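Local coordinates for protein N-acetylglucosamine-specific lectin (Saxidomus purpuratus, PDB 6A7S) that binds N-acetylhexosamines such as N-acetylglucosamine and N-acetylgalactosamine without needing Ca2+, as a C-type lectin, at the interface of chains A and B. Numbering follows the deposited sequence. Chains: chain A/B, N-acetylglucosamine-specific lectin.

Contact 1: the interface of chains A and B. Residues chain A 35-37, 70; chain B 22-24.
A:Phe35 and A:Gly36 meet the first modelled residues of chain B, B:Cys22 to B:Ser24, in a two-fold homodimer interface where packing, a bridging water and a disulfide hold the chains together. No direct hydrogen bond crosses here. Instead, two oxygens of chain B stand above the A:Phe35 ring plane on one side, just beyond its rim. CG is anti to the backbone N (chi1 172°), which turns the ring's far end toward the partner. Off the CZ tip, the carbonyl O of B:Cys22 sits diagonally above the ring plane, 3.5 Å from A:Phe35 CZ. Along the neighbouring rim, the hydroxyl OG of B:Ser24 stands on the same side, 3.7 Å from A:Phe35 CE1. A flat, apolar ring suits this place because it gives the partner's backbone and hydroxyl a smooth surface to pack against by van der Waals contact. With chi1 at -56°, the B:Ser24 hydroxyl also reaches water 1, at 2.7 Å from OG; the water in turn lies 2.9 Å from the backbone N of A:Gly36, and so links the chains. A:Gly36 comes close enough for its CA to lie 3.2 Å from the carbonyl O of B:Cys23. Having no side chain, it allows this approach and readily adopts its positive phi of 63°. On the other flank A:Lys70 CD lies loosely, 4.0 Å from the carbonyl O of B:Cys22. The B:Cys22 side chain leads away from the ring toward A:Cys68, with which it forms an interchain disulfide. In the fold, A:Phe35 ends strand 33-35 and A:Gly36 begins the tight turn into strand 38-47, while the chain B segment is an extended N-terminal stretch running into the 3-10 helix 25-27.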
# COMPACT_ATOMS: atom_id res chain seq x y z
N PHE A 35 10.57 3.93 -4.61
CA PHE A 35 9.55 4.96 -4.74
C PHE A 35 8.35 4.58 -3.89
O PHE A 35 7.80 3.50 -4.03
CB PHE A 35 9.05 5.14 -6.18
CG PHE A 35 7.87 6.06 -6.26
CD1 PHE A 35 8.06 7.43 -6.29
CD2 PHE A 35 6.56 5.57 -6.17
CE1 PHE A 35 6.98 8.30 -6.27
CE2 PHE A 35 5.49 6.45 -6.13
CZ PHE A 35 5.69 7.81 -6.22
N GLY A 36 7.90 5.53 -3.05
CA GLY A 36 6.53 5.46 -2.54
C GLY A 36 6.24 4.24 -1.71
O GLY A 36 5.11 3.74 -1.71
N GLY A 37 7.26 3.77 -0.99
CA GLY A 37 7.09 2.64 -0.12
C GLY A 37 7.29 1.30 -0.81
O GLY A 37 7.08 0.25 -0.17
N LYS A 70 0.84 8.97 -8.80
CA LYS A 70 2.27 9.29 -8.54
C LYS A 70 3.21 8.13 -8.89
O LYS A 70 4.33 8.35 -9.34
CB LYS A 70 2.44 9.67 -7.07
CG LYS A 70 1.92 11.06 -6.76
CD LYS A 70 2.03 11.42 -5.30
CE LYS A 70 1.12 12.56 -4.93
NZ LYS A 70 1.75 13.82 -5.36
N CYS B 22 2.15 5.73 -1.66
CA CYS B 22 2.66 6.37 -2.84
C CYS B 22 3.32 7.68 -2.43
O CYS B 22 3.81 8.42 -3.29
CB CYS B 22 1.52 6.58 -3.83
SG CYS B 22 0.73 5.02 -4.29
N CYS B 23 3.35 7.97 -1.12
CA CYS B 23 3.97 9.22 -0.67
C CYS B 23 5.47 9.12 -0.77
O CYS B 23 6.06 8.07 -0.67
CB CYS B 23 3.64 9.58 0.78
SG CYS B 23 1.87 9.70 1.14
N SER B 24 6.07 10.29 -0.97
CA SER B 24 7.46 10.56 -0.80
C SER B 24 7.62 11.55 0.36
O SER B 24 6.64 12.20 0.79
CB SER B 24 8.03 11.11 -2.12
OG SER B 24 7.76 10.19 -3.17
O HOH W 1 9.39 8.04 -2.79

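Contact 2: the interface of chains A and B. Residues chain A 68-70; chain B 157-159.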
# COMPACT_ATOMS: atom_id res chain seq x y z
N CYS A 68 -1.65 4.30 -7.95
CA CYS A 68 -1.88 5.73 -7.92
C CYS A 68 -1.07 6.50 -8.96
O CYS A 68 -0.09 5.99 -9.50
CB CYS A 68 -1.49 6.25 -6.55
SG CYS A 68 0.24 5.88 -6.27
N SER A 69 -1.47 7.76 -9.22
CA SER A 69 -0.98 8.46 -10.36
C SER A 69 0.47 8.83 -10.07
O SER A 69 1.26 8.87 -10.94
CB SER A 69 -1.80 9.65 -10.74
OG SER A 69 -1.52 10.68 -9.83
N LYS A 70 0.84 8.97 -8.80
CA LYS A 70 2.27 9.29 -8.54
C LYS A 70 3.21 8.13 -8.89
O LYS A 70 4.33 8.35 -9.34
CB LYS A 70 2.44 9.67 -7.07
CG LYS A 70 1.92 11.06 -6.76
CD LYS A 70 2.03 11.42 -5.30
CE LYS A 70 1.12 12.56 -4.93
NZ LYS A 70 1.75 13.82 -5.36
N CYS B 157 -1.14 9.27 -0.14
CA CYS B 157 -0.93 10.12 -1.32
C CYS B 157 -1.36 9.41 -2.63
O CYS B 157 -0.69 9.58 -3.67
CB CYS B 157 0.53 10.46 -1.50
SG CYS B 157 1.27 11.32 -0.11
N SER B 158 -2.42 8.60 -2.56
CA SER B 158 -2.86 7.77 -3.63
C SER B 158 -3.91 8.55 -4.44
O SER B 158 -4.54 7.99 -5.34
CB SER B 158 -3.35 6.43 -3.16
OG SER B 158 -4.38 6.59 -2.22
N ASP B 159 -4.18 9.77 -3.96
CA ASP B 159 -4.03 11.03 -4.68
C ASP B 159 -4.60 12.16 -3.82
O ASP B 159 -5.80 12.27 -3.78
CB ASP B 159 -4.66 11.02 -6.08
CG ASP B 159 -3.76 11.72 -7.08
OD1 ASP B 159 -2.57 11.96 -6.73
OD2 ASP B 159 -4.24 12.02 -8.19
O HOH W 2 -0.97 9.46 -6.42
O HOH W 3 -3.97 8.45 -8.06
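The loop residue A:Cys68 and the first turn of helix 69-79 in chain A meet the C-terminal tail of chain B, B:Cys157 to B:Asp159. A:Cys68 packs against B:Ser158, whose CA lies 3.6 Å from A:Cys68 CB. The sulfur of A:Cys68 takes the crowded position between backbone N and carbonyl carbon (chi1 59°), which directs it out of this patch toward the N-terminal segment of chain B. Cysteine is small enough to lie flush against the tail while still offering its sulfur for crosslinking. Most polar linkage runs through water. Water 3 lies 2.8 Å from the backbone N of A:Ser69 and bridges it to the carbonyl O of B:Ser158. The next amide, A:Lys70 N, is 3.0 Å from water 2, which also meets the carbonyl O of B:Cys157, 2.8 Å away, and, more tentatively, the carboxylate OD1 of the poorly ordered B:Asp159. Amides at a helix start lack partners within the helix, so waters take up these N-H groups and hand the link on to acceptor oxygens of the tail; the helix end might also help to hold the aspartate's negative charge. The hydroxyl OG of A:Ser69 makes at most a weak hydrogen bond to B:Asp159 OD2 at 3.4 Å. Alongside, the extended A:Lys70 chain lays CD and CE against the carbonyl and CB of B:Cys157, and the bend at chi4 (-79°) turns the amine away from that carbonyl. A:Lys70 NZ ends 4.9 Å from B:Asp159 OD1, too distant for a salt bridge, though a mild attraction is plausible. The site thus docks one subunit's C-terminal tail on its partner's helix start, helping to hold the lectin dimer together.

Contact 1 and contact 2 lie about 8 Å apart between the centres of their C-alpha atoms and share A:Lys70, whose side chain touches both chain termini of B, mainly the C-terminal one. Disulfides join them further. While the interchain disulfide spans the two contacts, another lies within chain B, where B:Cys23 SG is 2.1 Å from B:Cys157 SG and ties the two ends together. Both ends therefore approach chain A as one connected unit, and the two-fold axis repeats the arrangement, giving a covalently linked dimer.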